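Local atomic coordinates of protein BA42 (Bizionia argentinensis, PDB entry 4OA3), a protein that is of unknown function but binds calcium ions and consists of a stand-alone TPM domain. Residues 55-60 and 65-70; 91-96 and 122-127; 102-105 and 111-114. All blocks are in the same frame, centred on the assembly; numbering follows the deposited sequence.

Contact 1. Residues 55-60 and 65-70; sequences LKMDNT and GVLIYV
G65, the first residue of strand 65-71, meets the loop 55-60 through its backbone and a shared water. Its N-H points to water 1 at 2.9 Å from G65 N; the same water receives the hydroxyl of T60 and donates to the carbonyl oxygen of M57, at 2.7 Å from M57 O. A single water thus ties the start of the strand to two points of the loop, across which no direct hydrogen bond runs. T60 OG1 also accepts from the backbone N of N64. A side chain on G65 would run into the M57 carbonyl, so the close approach depends on its absence.

At V66 the side chain turns away, and the backbone takes over: the methyl CE of M57 lies 3.2 Å from V66 O. M57 is extended to its sulfur and then bends at the last torsion (chi3 64°), which turns CE onto the strand backbone.

L67 faces the loop. M57 crosses it at about a right angle, CE lying 3.9 Å from L67 CB and SD 3.9 Å from L67 CD1. With CG anti to the backbone N (chi1 177°), L67 also brings CD1 to 4.3 Å from L55 CD1, and F52 of helix 44-54 touches both M57 and L67.

The loop leaves helix 44-54 through a Schellman motif at K56 and a type I turn from K56 to N59. It is the return limb of a beta-alpha-beta crossover joining the parallel neighbours 31-37 and 65-71, and it puts the side chain of T60 about 8 Å from a bound calcium ion.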
ATOM      1  N   LEU A  55      -4.608  -5.349 -11.086  1.00 12.69           N
ATOM      2  CA  LEU A  55      -4.830  -6.118  -9.867  1.00 12.91           C
ATOM      3  C   LEU A  55      -6.289  -6.058  -9.424  1.00 14.47           C
ATOM      4  O   LEU A  55      -6.639  -6.705  -8.431  1.00 15.23           O
ATOM      5  CB  LEU A  55      -3.908  -5.614  -8.743  1.00 12.57           C
ATOM      6  CG  LEU A  55      -2.425  -5.789  -8.993  1.00 14.75           C
ATOM      7  CD1 LEU A  55      -1.651  -5.264  -7.846  1.00 14.41           C
ATOM      8  CD2 LEU A  55      -2.041  -7.221  -9.288  1.00 19.00           C
ATOM      9  N   LYS A  56      -7.180  -5.385 -10.182  1.00 13.08           N
ATOM     10  CA  LYS A  56      -8.609  -5.301  -9.874  1.00 13.12           C
ATOM     11  C   LYS A  56      -8.791  -4.797  -8.430  1.00 15.98           C
ATOM     12  O   LYS A  56      -9.701  -5.228  -7.700  1.00 17.19           O
ATOM     13  CB  LYS A  56      -9.306  -6.653 -10.127  1.00 15.73           C
ATOM     14  CG  LYS A  56      -9.329  -7.025 -11.598  1.00 18.53           C
ATOM     15  CD  LYS A  56     -10.328  -8.118 -11.894  1.00 19.76           C
ATOM     16  CE  LYS A  56     -10.174  -8.597 -13.310  1.00 28.08           C
ATOM     17  NZ  LYS A  56     -10.979  -9.822 -13.577  1.00 34.78           N
ATOM     18  N   MET A  57      -7.985  -3.802  -8.043  1.00 13.81           N
ATOM     19  CA  MET A  57      -8.056  -3.226  -6.707  1.00 13.17           C
ATOM     20  C   MET A  57      -9.225  -2.276  -6.545  1.00 17.47           C
ATOM     21  O   MET A  57      -9.503  -1.830  -5.446  1.00 17.12           O
ATOM     22  CB  MET A  57      -6.738  -2.588  -6.346  1.00 14.55           C
ATOM     23  CG  MET A  57      -5.677  -3.617  -6.153  1.00 16.11           C
ATOM     24  SD  MET A  57      -4.054  -2.935  -5.702  1.00 16.12           S
ATOM     25  CE  MET A  57      -4.478  -2.203  -4.077  1.00 14.13           C
ATOM     26  N   ASP A  58      -9.941  -2.014  -7.638  1.00 17.70           N
ATOM     27  CA  ASP A  58     -11.165  -1.232  -7.607  1.00 18.58           C
ATOM     28  C   ASP A  58     -12.342  -2.045  -7.062  1.00 22.38           C
ATOM     29  O   ASP A  58     -13.420  -1.465  -6.859  1.00 22.79           O
ATOM     30  CB  ASP A  58     -11.480  -0.660  -9.000  1.00 21.75           C
ATOM     31  CG  ASP A  58     -11.495  -1.624 -10.173  1.00 30.66           C
ATOM     32  OD1 ASP A  58     -10.783  -2.669 -10.108  1.00 26.40           O
ATOM     33  OD2 ASP A  58     -12.080  -1.267 -11.216  1.00 42.34           O
ATOM     34  N   ASN A  59     -12.171  -3.360  -6.812  1.00 20.30           N
ATOM     35  CA  ASN A  59     -13.220  -4.249  -6.312  1.00 20.49           C
ATOM     36  C   ASN A  59     -13.386  -4.166  -4.784  1.00 19.51           C
ATOM     37  O   ASN A  59     -13.197  -5.158  -4.078  1.00 20.22           O
ATOM     38  CB  ASN A  59     -12.930  -5.692  -6.775  1.00 22.02           C
ATOM     39  CG  ASN A  59     -14.009  -6.728  -6.547  1.00 48.53           C
ATOM     40  OD1 ASN A  59     -13.702  -7.901  -6.280  1.00 46.62           O
ATOM     41  ND2 ASN A  59     -15.274  -6.385  -6.791  1.00 39.64           N
ATOM     42  N   THR A  60     -13.686  -2.945  -4.271  1.00 18.30           N
ATOM     43  CA  THR A  60     -13.992  -2.731  -2.874  1.00 16.95           C
ATOM     44  C   THR A  60     -15.328  -1.972  -2.851  1.00 21.48           C
ATOM     45  O   THR A  60     -15.571  -1.140  -3.728  1.00 22.05           O
ATOM     46  CB  THR A  60     -12.886  -1.966  -2.131  1.00 18.00           C
ATOM     47  OG1 THR A  60     -12.814  -0.611  -2.586  1.00 17.70           O
ATOM     48  CG2 THR A  60     -11.540  -2.668  -2.207  1.00 16.24           C
ATOM     49  N   GLY A  65      -9.443   0.917  -1.748  1.00 14.06           N
ATOM     50  CA  GLY A  65      -8.199   0.172  -1.884  1.00 14.14           C
ATOM     51  C   GLY A  65      -7.062   1.140  -2.109  1.00 16.58           C
ATOM     52  O   GLY A  65      -7.249   2.225  -2.683  1.00 15.15           O
ATOM     53  N   VAL A  66      -5.873   0.790  -1.639  0.50 13.99           N
ATOM     54  CA  VAL A  66      -4.678   1.591  -1.853  0.50 12.27           C
ATOM     55  C   VAL A  66      -3.551   0.642  -2.213  0.50 13.55           C
ATOM     56  O   VAL A  66      -3.420  -0.420  -1.604  0.50 13.36           O
ATOM     57  CB  VAL A  66      -4.304   2.525  -0.667  0.50 14.40           C
ATOM     58  CG1 VAL A  66      -4.107   1.742   0.624  0.50 13.41           C
ATOM     59  CG2 VAL A  66      -3.059   3.359  -0.981  0.50 14.22           C
ATOM     60  N   LEU A  67      -2.781   1.012  -3.246  1.00 12.83           N
ATOM     61  CA  LEU A  67      -1.615   0.294  -3.701  1.00 12.46           C
ATOM     62  C   LEU A  67      -0.372   1.067  -3.292  1.00 14.55           C
ATOM     63  O   LEU A  67      -0.260   2.266  -3.574  1.00 14.06           O
ATOM     64  CB  LEU A  67      -1.618   0.176  -5.242  1.00 12.70           C
ATOM     65  CG  LEU A  67      -0.401  -0.508  -5.856  1.00 14.99           C
ATOM     66  CD1 LEU A  67      -0.282  -1.954  -5.409  1.00 15.89           C
ATOM     67  CD2 LEU A  67      -0.476  -0.449  -7.376  1.00 16.32           C
ATOM     68  N   ILE A  68       0.564   0.383  -2.644  1.00 12.54           N
ATOM     69  CA  ILE A  68       1.914   0.841  -2.413  1.00 12.58           C
ATOM     70  C   ILE A  68       2.758   0.196  -3.511  1.00 14.57           C
ATOM     71  O   ILE A  68       3.052  -0.993  -3.486  1.00 13.71           O
ATOM     72  CB  ILE A  68       2.439   0.490  -1.030  1.00 15.25           C
ATOM     73  CG1 ILE A  68       1.550   1.126   0.029  1.00 15.38           C
ATOM     74  CG2 ILE A  68       3.913   0.946  -0.874  1.00 16.95           C
ATOM     75  CD1 ILE A  68       1.901   0.661   1.493  1.00 16.39           C
ATOM     76  N   TYR A  69       3.065   0.994  -4.512  1.00 14.20           N
ATOM     77  CA  TYR A  69       3.836   0.571  -5.673  1.00 14.23           C
ATOM     78  C   TYR A  69       5.308   0.908  -5.479  1.00 15.23           C
ATOM     79  O   TYR A  69       5.620   2.063  -5.178  1.00 15.26           O
ATOM     80  CB  TYR A  69       3.279   1.290  -6.910  1.00 14.91           C
ATOM     81  CG  TYR A  69       4.150   1.161  -8.122  1.00 15.48           C
ATOM     82  CD1 TYR A  69       5.180   2.060  -8.355  1.00 16.71           C
ATOM     83  CD2 TYR A  69       3.994   0.107  -9.004  1.00 15.14           C
ATOM     84  CE1 TYR A  69       6.048   1.902  -9.421  1.00 17.41           C
ATOM     85  CE2 TYR A  69       4.805  -0.010 -10.124  1.00 15.69           C
ATOM     86  CZ  TYR A  69       5.903   0.825 -10.260  1.00 16.02           C
ATOM     87  OH  TYR A  69       6.769   0.790 -11.329  1.00 17.61           O
ATOM     88  N   VAL A  70       6.177  -0.056  -5.640  1.00 14.50           N
ATOM     89  CA  VAL A  70       7.605   0.149  -5.498  1.00 14.65           C
ATOM     90  C   VAL A  70       8.384  -0.289  -6.725  1.00 17.86           C
ATOM     91  O   VAL A  70       8.214  -1.401  -7.195  1.00 17.01           O
ATOM     92  CB  VAL A  70       8.157  -0.555  -4.252  1.00 19.96           C
ATOM     93  CG1 VAL A  70       9.616  -0.174  -4.008  1.00 20.74           C
ATOM     94  CG2 VAL A  70       7.304  -0.255  -3.021  1.00 20.49           C
TER
HETATM   95  O   HOH W   1     -10.843   0.166  -4.217  1.00 17.83           O

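Contact 2. Residues 91-96 and 122-127; sequences DDFWDT and GMALAK
An antiparallel pair of helices, 95-105 and 110-128, is closed at one end by F93 and W94, which lie in a type I turn just ahead of the first helix and pack on A124 and L125 near the end of the second. The contact is apolar, with no hydrogen bond across it.

F93 does most of the touching. Its CG stands anti to the backbone N (chi1 -174°), which carries the ring across to helix 110-128. There the ring edge meets the helix backbone: F93 CE1 lies 3.3 Å from A124 O, with the oxygen near the ring plane, an approach that suits the weakly positive ring hydrogens. A124 O is also the acceptor for the N-H of K127. The methyl of A124 instead lies off the ring plane, over the CZ-CE1 side, with A124 CB 3.6 Å from F93 CZ.

One methyl of L125 serves both aromatic residues. L125 CD2 is 4.1 Å from F93 CZ and equally 4.1 Å from W94 CH2, the far corner of the indole. The two rings also brace each other: F93 CD2 sits 3.5 Å above the centre of the W94 ring plane, while W94 NE1 lies in the plane of the F93 ring at its edge. This mutual fit probably limits how far either ring can turn.

On the sheet side of the helices, V66 of strand 65-71 touches both W94 and L125. The short helix 83-86 supplies I85, which touches F93 and L125, and T28, in the loop between helix 11-24 and strand 31-37, reaches L125 as well.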
ATOM      1  N   ASP A  91      -5.177  17.150   1.101  1.00 35.20           N
ATOM      2  CA  ASP A  91      -3.984  17.101   0.248  1.00 34.79           C
ATOM      3  C   ASP A  91      -2.745  16.485   0.919  1.00 36.38           C
ATOM      4  O   ASP A  91      -1.885  15.950   0.223  1.00 38.30           O
ATOM      5  CB  ASP A  91      -3.638  18.517  -0.293  1.00 37.84           C
ATOM      6  CG  ASP A  91      -4.819  19.424  -0.625  1.00 54.70           C
ATOM      7  OD1 ASP A  91      -5.963  18.906  -0.733  1.00 55.76           O
ATOM      8  OD2 ASP A  91      -4.612  20.658  -0.710  1.00 63.02           O
ATOM      9  N   ASP A  92      -2.666  16.533   2.254  1.00 31.64           N
ATOM     10  CA  ASP A  92      -1.542  15.985   3.013  1.00 29.68           C
ATOM     11  C   ASP A  92      -1.803  14.538   3.517  1.00 28.62           C
ATOM     12  O   ASP A  92      -1.004  14.029   4.288  1.00 26.06           O
ATOM     13  CB  ASP A  92      -1.239  16.909   4.223  1.00 32.25           C
ATOM     14  CG  ASP A  92      -2.274  16.921   5.347  1.00 47.76           C
ATOM     15  OD1 ASP A  92      -3.409  16.440   5.122  1.00 49.94           O
ATOM     16  OD2 ASP A  92      -1.946  17.415   6.451  1.00 53.58           O
ATOM     17  N   PHE A  93      -2.904  13.898   3.103  1.00 23.62           N
ATOM     18  CA  PHE A  93      -3.321  12.592   3.614  1.00 20.99           C
ATOM     19  C   PHE A  93      -2.252  11.528   3.681  1.00 22.37           C
ATOM     20  O   PHE A  93      -2.119  10.861   4.715  1.00 20.93           O
ATOM     21  CB  PHE A  93      -4.507  12.094   2.807  1.00 21.16           C
ATOM     22  CG  PHE A  93      -5.094  10.813   3.356  1.00 19.81           C
ATOM     23  CD1 PHE A  93      -5.719  10.790   4.595  1.00 22.00           C
ATOM     24  CD2 PHE A  93      -4.944   9.610   2.669  1.00 20.89           C
ATOM     25  CE1 PHE A  93      -6.202   9.591   5.132  1.00 21.97           C
ATOM     26  CE2 PHE A  93      -5.463   8.430   3.188  1.00 21.93           C
ATOM     27  CZ  PHE A  93      -6.062   8.419   4.427  1.00 20.58           C
ATOM     28  N   TRP A  94      -1.486  11.363   2.599  1.00 18.81           N
ATOM     29  CA  TRP A  94      -0.469  10.316   2.553  1.00 18.19           C
ATOM     30  C   TRP A  94       0.903  10.715   3.052  1.00 19.87           C
ATOM     31  O   TRP A  94       1.806   9.893   3.015  1.00 18.48           O
ATOM     32  CB  TRP A  94      -0.339   9.750   1.127  1.00 16.88           C
ATOM     33  CG  TRP A  94      -1.536   9.000   0.635  1.00 17.86           C
ATOM     34  CD1 TRP A  94      -2.291   9.284  -0.461  1.00 20.13           C
ATOM     35  CD2 TRP A  94      -2.125   7.841   1.239  1.00 17.95           C
ATOM     36  NE1 TRP A  94      -3.266   8.325  -0.625  1.00 18.84           N
ATOM     37  CE2 TRP A  94      -3.173   7.420   0.400  1.00 19.09           C
ATOM     38  CE3 TRP A  94      -1.837   7.094   2.390  1.00 18.42           C
ATOM     39  CZ2 TRP A  94      -3.949   6.301   0.687  1.00 18.16           C
ATOM     40  CZ3 TRP A  94      -2.569   5.950   2.639  1.00 18.22           C
ATOM     41  CH2 TRP A  94      -3.631   5.588   1.822  1.00 18.67           C
ATOM     42  N   ASP A  95       1.080  11.957   3.579  1.00 20.60           N
ATOM     43  CA  ASP A  95       2.406  12.385   3.953  1.00 20.40           C
ATOM     44  C   ASP A  95       3.072  11.554   5.035  1.00 20.07           C
ATOM     45  O   ASP A  95       4.239  11.233   4.889  1.00 21.30           O
ATOM     46  CB  ASP A  95       2.424  13.875   4.365  1.00 23.70           C
ATOM     47  CG  ASP A  95       2.122  14.870   3.256  1.00 32.84           C
ATOM     48  OD1 ASP A  95       1.914  14.436   2.098  1.00 31.33           O
ATOM     49  OD2 ASP A  95       2.080  16.090   3.551  1.00 39.92           O
ATOM     50  N   THR A  96       2.351  11.208   6.093  1.00 20.06           N
ATOM     51  CA  THR A  96       2.937  10.403   7.158  1.00 20.51           C
ATOM     52  C   THR A  96       3.301   9.000   6.675  1.00 20.60           C
ATOM     53  O   THR A  96       4.312   8.451   7.115  1.00 19.70           O
ATOM     54  CB  THR A  96       2.054  10.377   8.404  1.00 24.88           C
ATOM     55  OG1 THR A  96       0.763   9.827   8.169  1.00 28.68           O
ATOM     56  CG2 THR A  96       1.904  11.749   9.038  1.00 25.34           C
ATOM     57  N   GLY A 122      -2.924   2.161   7.464  1.00 15.12           N
ATOM     58  CA  GLY A 122      -4.121   1.669   8.131  1.00 15.48           C
ATOM     59  C   GLY A 122      -4.698   2.675   9.119  1.00 16.78           C
ATOM     60  O   GLY A 122      -5.910   2.881   9.177  1.00 16.37           O
ATOM     61  N   MET A 123      -3.816   3.351   9.841  1.00 17.00           N
ATOM     62  CA  MET A 123      -4.203   4.388  10.824  1.00 19.97           C
ATOM     63  C   MET A 123      -4.754   5.629  10.101  1.00 21.43           C
ATOM     64  O   MET A 123      -5.727   6.225  10.560  1.00 19.53           O
ATOM     65  CB  MET A 123      -2.999   4.822  11.678  1.00 23.71           C
ATOM     66  CG  MET A 123      -2.283   3.730  12.429  1.00 30.53           C
ATOM     67  SD  MET A 123      -2.822   3.560  14.121  1.00 38.67           S
ATOM     68  CE  MET A 123      -4.333   2.630  13.812  1.00 35.20           C
ATOM     69  N   ALA A 124      -4.167   6.005   8.959  1.00 16.42           N
ATOM     70  CA  ALA A 124      -4.696   7.137   8.178  1.00 16.15           C
ATOM     71  C   ALA A 124      -6.054   6.821   7.603  1.00 19.30           C
ATOM     72  O   ALA A 124      -6.993   7.609   7.697  1.00 18.71           O
ATOM     73  CB  ALA A 124      -3.743   7.469   7.043  1.00 18.02           C
ATOM     74  N   LEU A 125      -6.192   5.642   7.000  1.00 15.44           N
ATOM     75  CA  LEU A 125      -7.467   5.221   6.433  1.00 16.79           C
ATOM     76  C   LEU A 125      -8.539   5.081   7.486  1.00 18.19           C
ATOM     77  O   LEU A 125      -9.706   5.369   7.199  1.00 18.14           O
ATOM     78  CB  LEU A 125      -7.303   3.900   5.682  1.00 16.57           C
ATOM     79  CG  LEU A 125      -6.511   4.030   4.381  1.00 18.76           C
ATOM     80  CD1 LEU A 125      -6.059   2.638   3.918  1.00 18.72           C
ATOM     81  CD2 LEU A 125      -7.327   4.729   3.300  1.00 20.48           C
ATOM     82  N   ALA A 126      -8.151   4.667   8.703  1.00 16.90           N
ATOM     83  CA  ALA A 126      -9.115   4.490   9.803  1.00 16.94           C
ATOM     84  C   ALA A 126      -9.869   5.776  10.124  1.00 20.56           C
ATOM     85  O   ALA A 126     -11.025   5.706  10.538  1.00 21.00           O
ATOM     86  CB  ALA A 126      -8.400   4.000  11.049  1.00 17.35           C
ATOM     87  N   LYS A 127      -9.244   6.919   9.873  1.00 18.68           N
ATOM     88  CA  LYS A 127      -9.856   8.213  10.142  1.00 18.06           C
ATOM     89  C   LYS A 127     -11.114   8.402   9.343  1.00 24.65           C
ATOM     90  O   LYS A 127     -12.105   8.919   9.850  1.00 25.72           O
ATOM     91  CB  LYS A 127      -8.858   9.341   9.876  1.00 19.44           C
ATOM     92  CG  LYS A 127      -9.434  10.721  10.074  1.00 25.79           C
ATOM     93  CD  LYS A 127      -8.352  11.734  10.252  1.00 25.69           C
ATOM     94  CE  LYS A 127      -8.958  13.124  10.162  1.00 30.42           C
ATOM     95  NZ  LYS A 127      -7.985  14.155  10.612  1.00 31.28           N
TER

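Contact 3. Residues 102-105 and 111-114; sequences QLQF and KQGL
Q104 lays its CB and CG over the backbone of G113, CB coming to 3.3 Å from G113 CA and CG to 3.6 Å from G113 N. The CA atoms of Q104 and G113 are 4.6 Å apart, a very short separation for two helices. It is possible because G113 has no side chain: a CB there would collide with the ring of F105 and crowd Q104 CB.

Beyond this point Q104 bends at its second torsion (chi2 -56°) and runs beside Q112, both side chains pointing the same way. Q104 OE1 lies 3.9 Å from Q112 CG, but the two amides do not bond; their planes stand 85° apart and each has other partners. Q104 OE1 accepts from N109 ND2, in the link between the helices. Q112 NE2 bonds to D116 OD1, and Q112 OE1 takes K111 NZ at 2.8 Å, the amine tilted 33° from the carbonyl plane. An alanine in place of Q104 would still meet G113 through its CB, but would probably leave N109 ND2 without this acceptor and uncover the CH2 groups of Q112.

On the inner side the contact passes to F105. Its CE1 is 4.1 Å from G113 CA, and its CZ, at the ring tip, is 4.2 Å from L114 CD2, the two side chains meeting at a slant. F110 and F77 also meet the F105 ring, F77 at a steep angle, while L114 continues onto I68 and V70 of strand 65-71.

This is the turn end of an antiparallel alpha-helical hairpin, helices 95-105 and 110-128 joined by a short link and brought together at a glycine, with its inner face resting on the beta-sheet.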
ATOM      1  N   GLN A 102       9.948   6.263   3.446  1.00 18.36           N
ATOM      2  CA  GLN A 102      11.194   6.895   3.038  1.00 19.93           C
ATOM      3  C   GLN A 102      12.236   6.883   4.150  1.00 22.42           C
ATOM      4  O   GLN A 102      13.409   6.659   3.892  1.00 22.41           O
ATOM      5  CB  GLN A 102      10.935   8.339   2.616  1.00 21.22           C
ATOM      6  CG  GLN A 102      12.159   8.995   1.951  1.00 31.73           C
ATOM      7  CD  GLN A 102      12.545   8.236   0.708  1.00 41.77           C
ATOM      8  OE1 GLN A 102      11.704   7.998  -0.151  1.00 35.96           O
ATOM      9  NE2 GLN A 102      13.755   7.698   0.644  1.00 35.98           N
ATOM     10  N   LEU A 103      11.812   7.098   5.390  1.00 18.95           N
ATOM     11  CA  LEU A 103      12.742   7.070   6.514  1.00 18.99           C
ATOM     12  C   LEU A 103      13.501   5.767   6.549  1.00 21.21           C
ATOM     13  O   LEU A 103      14.706   5.741   6.811  1.00 22.16           O
ATOM     14  CB  LEU A 103      11.976   7.272   7.815  1.00 18.19           C
ATOM     15  CG  LEU A 103      12.795   7.169   9.105  1.00 19.34           C
ATOM     16  CD1 LEU A 103      13.899   8.254   9.166  1.00 18.61           C
ATOM     17  CD2 LEU A 103      11.893   7.264  10.313  1.00 21.46           C
ATOM     18  N   GLN A 104      12.802   4.645   6.307  1.00 18.52           N
ATOM     19  CA  GLN A 104      13.464   3.363   6.341  1.00 18.12           C
ATOM     20  C   GLN A 104      14.181   3.065   5.038  1.00 21.51           C
ATOM     21  O   GLN A 104      15.275   2.520   5.091  1.00 20.56           O
ATOM     22  CB  GLN A 104      12.457   2.253   6.637  1.00 18.46           C
ATOM     23  CG  GLN A 104      11.695   2.416   7.938  1.00 19.25           C
ATOM     24  CD  GLN A 104      12.636   2.550   9.100  1.00 20.94           C
ATOM     25  OE1 GLN A 104      13.644   1.835   9.196  1.00 19.81           O
ATOM     26  NE2 GLN A 104      12.359   3.512   9.969  1.00 20.66           N
ATOM     27  N   PHE A 105      13.609   3.443   3.892  1.00 20.94           N
ATOM     28  CA  PHE A 105      14.269   3.177   2.605  1.00 21.87           C
ATOM     29  C   PHE A 105      15.597   3.899   2.491  1.00 30.86           C
ATOM     30  O   PHE A 105      16.536   3.305   1.981  1.00 31.69           O
ATOM     31  CB  PHE A 105      13.379   3.560   1.411  1.00 23.03           C
ATOM     32  CG  PHE A 105      12.275   2.621   1.000  1.00 23.47           C
ATOM     33  CD1 PHE A 105      11.952   1.511   1.772  1.00 23.77           C
ATOM     34  CD2 PHE A 105      11.579   2.825  -0.184  1.00 25.06           C
ATOM     35  CE1 PHE A 105      10.955   0.624   1.359  1.00 24.00           C
ATOM     36  CE2 PHE A 105      10.560   1.958  -0.570  1.00 26.44           C
ATOM     37  CZ  PHE A 105      10.241   0.875   0.218  1.00 23.13           C
ATOM     38  N   LYS A 111      12.258  -3.939   4.062  1.00 18.90           N
ATOM     39  CA  LYS A 111      11.129  -4.571   4.747  1.00 18.67           C
ATOM     40  C   LYS A 111      10.502  -3.613   5.748  1.00 20.76           C
ATOM     41  O   LYS A 111       9.291  -3.396   5.748  1.00 18.60           O
ATOM     42  CB  LYS A 111      11.546  -5.884   5.447  1.00 21.52           C
ATOM     43  CG  LYS A 111      10.422  -6.578   6.229  1.00 27.18           C
ATOM     44  CD  LYS A 111      10.799  -6.943   7.656  1.00 40.07           C
ATOM     45  CE  LYS A 111      10.784  -5.775   8.596  1.00 54.31           C
ATOM     46  NZ  LYS A 111      11.207  -6.184   9.960  1.00 61.82           N
ATOM     47  N   GLN A 112      11.329  -2.987   6.600  1.00 18.25           N
ATOM     48  CA  GLN A 112      10.776  -2.114   7.621  1.00 17.84           C
ATOM     49  C   GLN A 112      10.042  -0.903   7.060  1.00 16.22           C
ATOM     50  O   GLN A 112       9.049  -0.456   7.638  1.00 16.28           O
ATOM     51  CB  GLN A 112      11.867  -1.654   8.617  1.00 19.55           C
ATOM     52  CG  GLN A 112      11.284  -1.225   9.950  1.00 22.36           C
ATOM     53  CD  GLN A 112      10.560  -2.362  10.643  1.00 21.31           C
ATOM     54  OE1 GLN A 112      11.103  -3.463  10.801  1.00 26.39           O
ATOM     55  NE2 GLN A 112       9.318  -2.143  11.035  1.00 22.09           N
ATOM     56  N   GLY A 113      10.506  -0.378   5.951  1.00 15.73           N
ATOM     57  CA  GLY A 113       9.807   0.722   5.307  1.00 14.98           C
ATOM     58  C   GLY A 113       8.408   0.323   4.892  1.00 17.06           C
ATOM     59  O   GLY A 113       7.445   1.062   5.081  1.00 16.52           O
ATOM     60  N   LEU A 114       8.288  -0.883   4.302  1.00 16.06           N
ATOM     61  CA  LEU A 114       6.957  -1.315   3.888  1.00 15.70           C
ATOM     62  C   LEU A 114       6.086  -1.592   5.091  1.00 15.52           C
ATOM     63  O   LEU A 114       4.929  -1.195   5.103  1.00 14.69           O
ATOM     64  CB  LEU A 114       7.073  -2.553   3.018  1.00 15.63           C
ATOM     65  CG  LEU A 114       7.683  -2.269   1.633  1.00 18.47           C
ATOM     66  CD1 LEU A 114       7.940  -3.554   0.873  1.00 17.78           C
ATOM     67  CD2 LEU A 114       6.756  -1.344   0.807  1.00 21.43           C
TER

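Contacts 1 and 3 are buried, whereas contact 2 is partly exposed. Contacts 2 and 3 hold the same two helices, 95-105 and 110-128, at different points, with contact 3 at the turn and contact 2 further out; their nearest atoms are about 7 Å apart. Contact 1 instead joins a loop to the strand they pack on. That strand lies against both, its start at contact 2 and its far end at contact 3, where V70 also packs on F105. The chemistry follows the place: a water bridge and methionine near the calcium region in contact 1, aromatic rings on aliphatic groups in contact 2, and close backbone approach at a glycine in contact 3, with amides on one side and F105 and L114 on the other.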